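Local atomic coordinates of myosin-2 (Saccharomyces cerevisiae, PDB entry 6IXO), a protein that carries organelles and other cargo along polarized actin cables, its globular tail, the part described here, binding receptor proteins on the cargo. Residues T201-Y213 against N263-G275. Numbering follows the deposited sequence.
Sequences TMDDILTFFNSIY and NVTRLEEWCKTHG. With SO4 (sulfate ion), chain B.
Trp270 reaches across to helix 202-213 as a knob among Leu206, Phe209, Asn210 and Tyr213, and can be followed outward atom by atom. Its CB lies 3.8 Å from Leu206 CD2. With CG anti to the backbone N (chi1 176°), the indole is directed toward helix 202-213, and its NE1 donates to Asn210 OD1 at 3.0 Å. That bond is nearly straight at the hydrogen and lies in the indole plane, yet it meets the amide oxygen from above the carbonyl plane. Farther out, CZ2 lies 3.4 Å from Phe209 O and Tyr213 CB meets the indole edge, while Phe209 CB sits over one face of the six-membered ring, 3.7 Å from CH2, a CH-pi contact. On the opposite face His274 ND1, which donates to Trp270 O, lies near the rim, with Trp270 NE1 over the centre of the imidazole. This leaves the His274 edge turned to the Tyr213 face, CD2 3.6 Å from Tyr213 CG with planes at 89°, a T-shaped pair. With an alanine in place of Trp270, Asn210 OD1 would probably lose its indole donor and a gap would open beside Phe209 CB. Leu267 is the second knob, its CD1 3.9 Å from Phe209 CD2. At the far end, in the conformer described, one of two for Arg266, NH2 forms a salt bridge with Asp203 OD1 (2.7 Å), and Met202 CB lies over the guanidinium face. Two knobs three residues apart, on helices inclined by only 18°, are knobs-into-holes packing of near-parallel helices within the all-helical globular tail of a class V myosin.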
# COMPACT_ATOMS: atom_id res chain seq x y z
N THR A 201 9.31 17.73 6.80
CA THR A 201 9.23 17.65 8.27
C THR A 201 8.33 16.49 8.66
O THR A 201 7.64 15.94 7.81
CB THR A 201 8.68 18.92 8.89
OG1 THR A 201 7.33 19.08 8.47
CG2 THR A 201 9.51 20.15 8.44
N MET A 202 8.31 16.16 9.95
CA MET A 202 7.41 15.13 10.45
C MET A 202 5.97 15.40 10.09
O MET A 202 5.19 14.46 9.90
CB MET A 202 7.53 15.00 11.97
CG MET A 202 8.78 14.35 12.43
SD MET A 202 9.10 12.84 11.51
CE MET A 202 7.73 11.74 11.96
N ASP A 203 5.59 16.67 10.01
CA ASP A 203 4.22 16.95 9.55
C ASP A 203 3.94 16.38 8.16
O ASP A 203 2.82 15.97 7.86
CB ASP A 203 3.94 18.44 9.53
CG ASP A 203 3.63 18.97 10.92
OD1 ASP A 203 3.09 18.19 11.75
OD2 ASP A 203 3.92 20.15 11.16
N ASP A 204 4.95 16.38 7.30
CA ASP A 204 4.73 15.85 5.97
C ASP A 204 4.57 14.35 6.04
O ASP A 204 3.81 13.78 5.26
CB ASP A 204 5.87 16.20 5.03
CG ASP A 204 6.04 17.69 4.87
OD1 ASP A 204 5.04 18.38 4.61
OD2 ASP A 204 7.18 18.16 5.07
N ILE A 205 5.31 13.73 6.95
CA ILE A 205 5.23 12.28 7.11
C ILE A 205 3.87 11.87 7.69
O ILE A 205 3.24 10.88 7.26
CB ILE A 205 6.36 11.75 8.02
CG1 ILE A 205 7.72 12.08 7.40
CG2 ILE A 205 6.24 10.24 8.20
CD1 ILE A 205 7.89 11.54 5.93
N LEU A 206 3.43 12.62 8.70
CA LEU A 206 2.12 12.32 9.27
C LEU A 206 1.01 12.53 8.23
O LEU A 206 0.07 11.74 8.16
CB LEU A 206 1.89 13.21 10.50
CG LEU A 206 2.88 12.82 11.60
CD1 LEU A 206 2.76 13.83 12.72
CD2 LEU A 206 2.54 11.46 12.11
N THR A 207 1.12 13.60 7.44
CA THR A 207 0.13 13.85 6.38
C THR A 207 0.05 12.66 5.44
O THR A 207 -1.03 12.21 5.03
CB THR A 207 0.51 15.11 5.58
OG1 THR A 207 0.31 16.24 6.41
CG2 THR A 207 -0.36 15.25 4.33
N PHE A 208 1.21 12.12 5.11
CA PHE A 208 1.32 10.99 4.19
C PHE A 208 0.63 9.73 4.73
O PHE A 208 -0.16 9.08 4.03
CB PHE A 208 2.82 10.74 3.90
CG PHE A 208 3.13 9.47 3.12
CD1 PHE A 208 3.40 9.54 1.76
CD2 PHE A 208 3.22 8.23 3.75
CE1 PHE A 208 3.74 8.37 1.03
CE2 PHE A 208 3.56 7.08 3.04
CZ PHE A 208 3.83 7.15 1.68
N PHE A 209 0.96 9.35 5.96
CA PHE A 209 0.28 8.21 6.58
C PHE A 209 -1.21 8.50 6.85
O PHE A 209 -2.07 7.62 6.65
CB PHE A 209 0.98 7.81 7.88
CG PHE A 209 2.20 7.00 7.66
CD1 PHE A 209 2.11 5.63 7.40
CD2 PHE A 209 3.46 7.60 7.68
CE1 PHE A 209 3.25 4.87 7.16
CE2 PHE A 209 4.62 6.85 7.44
CZ PHE A 209 4.52 5.48 7.18
N ASN A 210 -1.55 9.72 7.26
CA ASN A 210 -2.99 10.04 7.38
C ASN A 210 -3.77 9.84 6.08
O ASN A 210 -4.94 9.44 6.07
CB ASN A 210 -3.18 11.47 7.80
CG ASN A 210 -3.38 11.58 9.26
OD1 ASN A 210 -4.14 10.81 9.83
ND2 ASN A 210 -2.71 12.54 9.88
N SER A 211 -3.11 10.17 4.98
CA SER A 211 -3.75 10.08 3.67
C SER A 211 -4.00 8.61 3.34
O SER A 211 -5.06 8.24 2.83
CB SER A 211 -2.88 10.76 2.62
OG SER A 211 -3.47 10.67 1.33
N ILE A 212 -3.03 7.75 3.66
CA ILE A 212 -3.27 6.32 3.49
C ILE A 212 -4.44 5.88 4.34
O ILE A 212 -5.36 5.21 3.86
CB ILE A 212 -2.05 5.50 3.85
CG1 ILE A 212 -0.94 5.79 2.84
CG2 ILE A 212 -2.35 3.99 3.79
CD1 ILE A 212 0.39 5.15 3.22
N TYR A 213 -4.42 6.28 5.60
CA TYR A 213 -5.53 5.90 6.49
C TYR A 213 -6.89 6.32 5.98
O TYR A 213 -7.85 5.50 5.91
CB TYR A 213 -5.28 6.54 7.89
CG TYR A 213 -6.44 6.30 8.84
CD1 TYR A 213 -6.52 5.14 9.59
CD2 TYR A 213 -7.44 7.25 9.00
CE1 TYR A 213 -7.56 4.92 10.48
CE2 TYR A 213 -8.49 7.05 9.89
CZ TYR A 213 -8.54 5.88 10.63
OH TYR A 213 -9.56 5.66 11.52
N ASN A 263 10.63 13.27 17.08
CA ASN A 263 10.17 12.87 15.72
C ASN A 263 9.51 11.50 15.69
O ASN A 263 8.37 11.31 15.16
CB ASN A 263 11.36 12.91 14.77
CG ASN A 263 11.81 14.31 14.46
OD1 ASN A 263 11.11 15.29 14.78
ND2 ASN A 263 13.00 14.45 13.79
N VAL A 264 10.20 10.52 16.22
CA VAL A 264 9.73 9.14 16.23
C VAL A 264 8.49 8.92 17.10
O VAL A 264 7.56 8.16 16.73
CB VAL A 264 10.87 8.19 16.72
CG1 VAL A 264 10.44 6.75 16.69
CG2 VAL A 264 12.06 8.36 15.80
N THR A 265 8.45 9.55 18.27
CA THR A 265 7.30 9.38 19.14
C THR A 265 6.05 9.87 18.42
O THR A 265 4.97 9.27 18.56
CB THR A 265 7.49 10.15 20.48
OG1 THR A 265 8.67 9.64 21.10
CG2 THR A 265 6.29 9.97 21.42
N ARG A 266 6.15 10.94 17.66
CA ARG A 266 4.95 11.45 17.00
C ARG A 266 4.40 10.39 16.03
O ARG A 266 3.20 10.22 15.90
CB ARG A 266 5.23 12.76 16.26
CG ARG A 266 5.45 13.97 17.21
CD ARG A 266 6.07 15.15 16.46
NE ARG A 266 5.19 15.71 15.42
CZ ARG A 266 5.56 16.69 14.60
NH1 ARG A 266 6.77 17.23 14.71
NH2 ARG A 266 4.71 17.14 13.69
N LEU A 267 5.28 9.69 15.36
CA LEU A 267 4.85 8.68 14.39
C LEU A 267 4.28 7.49 15.15
O LEU A 267 3.23 6.94 14.80
CB LEU A 267 6.02 8.25 13.49
CG LEU A 267 5.66 7.38 12.29
CD1 LEU A 267 4.53 8.00 11.42
CD2 LEU A 267 6.92 7.18 11.45
N GLU A 268 4.91 7.12 16.24
CA GLU A 268 4.38 6.05 17.09
C GLU A 268 3.01 6.38 17.70
O GLU A 268 2.13 5.49 17.81
CB GLU A 268 5.42 5.74 18.19
CG GLU A 268 5.10 4.61 19.13
CD GLU A 268 6.16 4.52 20.26
OE1 GLU A 268 6.75 5.57 20.60
OE2 GLU A 268 6.42 3.42 20.79
N GLU A 269 2.79 7.64 18.08
CA GLU A 269 1.52 8.02 18.71
C GLU A 269 0.41 8.05 17.63
O GLU A 269 -0.74 7.75 17.89
CB GLU A 269 1.66 9.38 19.39
CG GLU A 269 2.52 9.31 20.66
CD GLU A 269 1.73 8.73 21.81
OE1 GLU A 269 0.46 8.85 21.80
OE2 GLU A 269 2.35 8.17 22.73
N TRP A 270 0.79 8.41 16.41
CA TRP A 270 -0.16 8.35 15.30
C TRP A 270 -0.64 6.89 15.12
O TRP A 270 -1.86 6.63 14.94
CB TRP A 270 0.48 8.89 14.00
CG TRP A 270 -0.45 8.75 12.82
CD1 TRP A 270 -1.37 9.66 12.37
CD2 TRP A 270 -0.57 7.61 11.97
NE1 TRP A 270 -2.05 9.16 11.29
CE2 TRP A 270 -1.57 7.91 11.01
CE3 TRP A 270 0.09 6.38 11.91
CZ2 TRP A 270 -1.96 6.99 10.03
CZ3 TRP A 270 -0.29 5.47 10.91
CH2 TRP A 270 -1.30 5.79 10.00
N CYS A 271 0.30 5.95 15.15
CA CYS A 271 -0.01 4.51 15.03
C CYS A 271 -1.02 4.09 16.06
O CYS A 271 -1.99 3.37 15.76
CB CYS A 271 1.26 3.68 15.18
SG CYS A 271 2.36 3.83 13.77
N LYS A 272 -0.84 4.58 17.27
CA LYS A 272 -1.73 4.24 18.35
C LYS A 272 -3.17 4.72 18.16
O LYS A 272 -4.10 4.10 18.64
CB LYS A 272 -1.19 4.80 19.69
CG LYS A 272 0.06 4.09 20.18
CD LYS A 272 0.54 4.72 21.48
CE LYS A 272 2.03 4.49 21.72
NZ LYS A 272 2.40 3.15 22.26
N THR A 273 -3.38 5.84 17.48
CA THR A 273 -4.75 6.30 17.35
C THR A 273 -5.36 5.90 16.02
O THR A 273 -6.51 6.24 15.74
CB THR A 273 -4.85 7.80 17.50
OG1 THR A 273 -3.83 8.41 16.70
CG2 THR A 273 -4.65 8.16 18.94
N HIS A 274 -4.60 5.17 15.21
CA HIS A 274 -5.06 4.82 13.87
C HIS A 274 -5.09 3.34 13.63
O HIS A 274 -4.88 2.87 12.52
CB HIS A 274 -4.20 5.53 12.82
CG HIS A 274 -4.49 6.98 12.75
ND1 HIS A 274 -3.95 7.89 13.63
CD2 HIS A 274 -5.39 7.67 12.00
CE1 HIS A 274 -4.46 9.09 13.40
NE2 HIS A 274 -5.34 8.98 12.41
N GLY A 275 -5.34 2.59 14.69
CA GLY A 275 -5.65 1.18 14.53
C GLY A 275 -4.49 0.21 14.63
O GLY A 275 -4.69 -1.00 14.60
S SO4 B . -6.97 12.14 12.07
O1 SO4 B . -5.84 12.34 12.97
O2 SO4 B . -6.90 13.09 10.97
O3 SO4 B . -8.21 12.32 12.82
O4 SO4 B . -6.92 10.78 11.54
O HOH W 1 6.75 18.95 11.88